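Long-range contact in Rod shape-determining protein (MreC) (Helicobacter pylori, PDB 5LP5), which forms a complex with the penicillin-binding protein PBP2 and probably acts as a scaffold for the cell-wall synthesis that sets rod shape: residues L128-Q133 against R239-S244. Numbering follows the deposited sequence.
Sequences LVSHNQ and RHVFLS
V129 and F242 join neighbouring antiparallel strands of a closed barrel as a hydrogen-bonded pair with two backbone bonds. V129 N gives its hydrogen to F242 O at 3.0 Å, in the carbonyl plane, and F242 N returns one to V129 O at 2.9 Å, almost straight at 177°. One residue back along its strand, L128 faces L243 as a non-hydrogen-bonded pair, and here the packing is close. With CG anti to its carbonyl carbon (chi1 -68°), L128 brings CD2 to 3.8 Å from L243 CD1 and 3.9 Å from V241 CG1, crossing both side chains obliquely in the buried interior. The other end is looser. Beyond V129 the chain turns away, with H131 at the centre of an inverse gamma turn, and H131, R239 and H240 lie exposed. S130 is buried at the border of this side; its OG, anti to the backbone N, takes a hydrogen bond from H131 ND1 (3.0 Å), lying in the imidazole plane and so favouring that ring rotation, and is also hydrogen-bonded to L237 O. Strand 125-129 runs between strands 134-141, whose I135 and A138 pack on L128, and 241-246, whose V241 and L243 bond through the backbone to T98 and T96 of strand 93-103, closing the barrel.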
loop_
_atom_site.group_PDB
_atom_site.type_symbol
_atom_site.label_atom_id
_atom_site.label_comp_id
_atom_site.label_asym_id
_atom_site.label_seq_id
_atom_site.Cartn_x
_atom_site.Cartn_y
_atom_site.Cartn_z
ATOM N N LEU C 128 -25.496 -19.022 8.509
ATOM C CA LEU C 128 -26.460 -19.988 7.974
ATOM C C LEU C 128 -25.822 -20.886 6.913
ATOM O O LEU C 128 -25.162 -20.414 5.994
ATOM C CB LEU C 128 -27.681 -19.285 7.381
ATOM C CG LEU C 128 -28.623 -18.559 8.378
ATOM C CD1 LEU C 128 -29.745 -17.852 7.640
ATOM C CD2 LEU C 128 -29.172 -19.575 9.369
ATOM N N VAL C 129 -26.041 -22.188 7.058
ATOM C CA VAL C 129 -25.463 -23.207 6.197
ATOM C C VAL C 129 -26.585 -24.117 5.724
ATOM O O VAL C 129 -27.465 -24.451 6.511
ATOM C CB VAL C 129 -24.431 -24.046 6.996
ATOM C CG1 VAL C 129 -23.847 -25.172 6.161
ATOM C CG2 VAL C 129 -23.310 -23.154 7.472
ATOM N N SER C 130 -26.552 -24.516 4.448
ATOM C CA SER C 130 -27.488 -25.512 3.958
ATOM C C SER C 130 -26.805 -26.773 3.447
ATOM O O SER C 130 -26.530 -27.695 4.230
ATOM C CB SER C 130 -28.502 -24.957 2.970
ATOM O OG SER C 130 -29.560 -25.896 2.783
ATOM N N HIS C 131 -26.559 -26.872 2.159
ATOM C CA HIS C 131 -26.058 -28.145 1.642
ATOM C C HIS C 131 -24.557 -28.053 1.647
ATOM O O HIS C 131 -23.932 -27.947 0.602
ATOM C CB HIS C 131 -26.618 -28.432 0.254
ATOM C CG HIS C 131 -28.049 -28.868 0.265
ATOM N ND1 HIS C 131 -29.033 -28.199 0.964
ATOM C CD2 HIS C 131 -28.665 -29.907 -0.352
ATOM C CE1 HIS C 131 -30.189 -28.820 0.791
ATOM N NE2 HIS C 131 -29.994 -29.860 -0.003
ATOM N N ASN C 132 -24.002 -28.064 2.856
ATOM C CA ASN C 132 -22.582 -27.825 3.101
ATOM C C ASN C 132 -22.047 -26.572 2.439
ATOM O O ASN C 132 -20.921 -26.565 1.926
ATOM C CB ASN C 132 -21.782 -29.043 2.696
ATOM C CG ASN C 132 -21.642 -30.027 3.826
ATOM O OD1 ASN C 132 -21.251 -29.627 4.947
ATOM N ND2 ASN C 132 -21.919 -31.320 3.547
ATOM N N GLN C 133 -22.863 -25.520 2.497
ATOM C CA GLN C 133 -22.581 -24.243 1.841
ATOM C C GLN C 133 -23.057 -23.058 2.708
ATOM O O GLN C 133 -24.021 -23.178 3.435
ATOM C CB GLN C 133 -23.234 -24.212 0.440
ATOM C CG GLN C 133 -22.895 -23.004 -0.402
ATOM C CD GLN C 133 -23.406 -23.099 -1.844
ATOM O OE1 GLN C 133 -23.236 -22.147 -2.643
ATOM N NE2 GLN C 133 -23.977 -24.258 -2.207
ATOM N N ARG C 239 -34.325 -25.161 2.493
ATOM C CA ARG C 239 -34.668 -26.225 3.438
ATOM C C ARG C 239 -33.404 -26.948 3.875
ATOM O O ARG C 239 -32.376 -26.880 3.210
ATOM C CB ARG C 239 -35.700 -27.177 2.843
ATOM C CG ARG C 239 -37.067 -26.494 2.713
ATOM C CD ARG C 239 -38.183 -27.394 2.227
ATOM N NE ARG C 239 -37.803 -28.226 1.071
ATOM C CZ ARG C 239 -37.929 -27.891 -0.217
ATOM N NH1 ARG C 239 -38.405 -26.708 -0.581
ATOM N NH2 ARG C 239 -37.556 -28.759 -1.149
ATOM N N HIS C 240 -33.492 -27.620 5.021
ATOM C CA HIS C 240 -32.359 -28.322 5.640
ATOM C C HIS C 240 -31.264 -27.369 6.116
ATOM O O HIS C 240 -30.090 -27.585 5.813
ATOM C CB HIS C 240 -31.770 -29.370 4.696
ATOM C CG HIS C 240 -32.733 -30.450 4.308
ATOM N ND1 HIS C 240 -33.346 -31.274 5.233
ATOM C CD2 HIS C 240 -33.163 -30.865 3.090
ATOM C CE1 HIS C 240 -34.135 -32.128 4.604
ATOM N NE2 HIS C 240 -34.040 -31.904 3.305
ATOM N N VAL C 241 -31.664 -26.333 6.861
ATOM C CA VAL C 241 -30.782 -25.230 7.213
ATOM C C VAL C 241 -30.301 -25.335 8.648
ATOM O O VAL C 241 -31.090 -25.624 9.542
ATOM C CB VAL C 241 -31.467 -23.870 7.020
ATOM C CG1 VAL C 241 -30.564 -22.730 7.486
ATOM C CG2 VAL C 241 -31.874 -23.684 5.565
ATOM N N PHE C 242 -29.002 -25.097 8.840
ATOM C CA PHE C 242 -28.363 -25.149 10.150
ATOM C C PHE C 242 -27.789 -23.778 10.537
ATOM O O PHE C 242 -27.194 -23.092 9.719
ATOM C CB PHE C 242 -27.235 -26.181 10.120
ATOM C CG PHE C 242 -27.709 -27.594 9.980
ATOM C CD1 PHE C 242 -27.963 -28.362 11.099
ATOM C CD2 PHE C 242 -27.857 -28.174 8.742
ATOM C CE1 PHE C 242 -28.390 -29.672 10.984
ATOM C CE2 PHE C 242 -28.291 -29.490 8.611
ATOM C CZ PHE C 242 -28.557 -30.238 9.736
ATOM N N LEU C 243 -27.935 -23.415 11.802
ATOM C CA LEU C 243 -27.399 -22.166 12.334
ATOM C C LEU C 243 -26.018 -22.383 12.890
ATOM O O LEU C 243 -25.784 -23.316 13.665
ATOM C CB LEU C 243 -28.297 -21.663 13.460
ATOM C CG LEU C 243 -28.032 -20.262 13.997
ATOM C CD1 LEU C 243 -28.593 -19.195 13.076
ATOM C CD2 LEU C 243 -28.758 -20.108 15.327
ATOM N N SER C 244 -25.089 -21.506 12.540
ATOM C CA SER C 244 -23.701 -21.649 12.986
ATOM C C SER C 244 -23.377 -20.784 14.187
ATOM O O SER C 244 -23.277 -19.577 14.050
ATOM C CB SER C 244 -22.751 -21.288 11.856
ATOM O OG SER C 244 -21.436 -21.213 12.370
#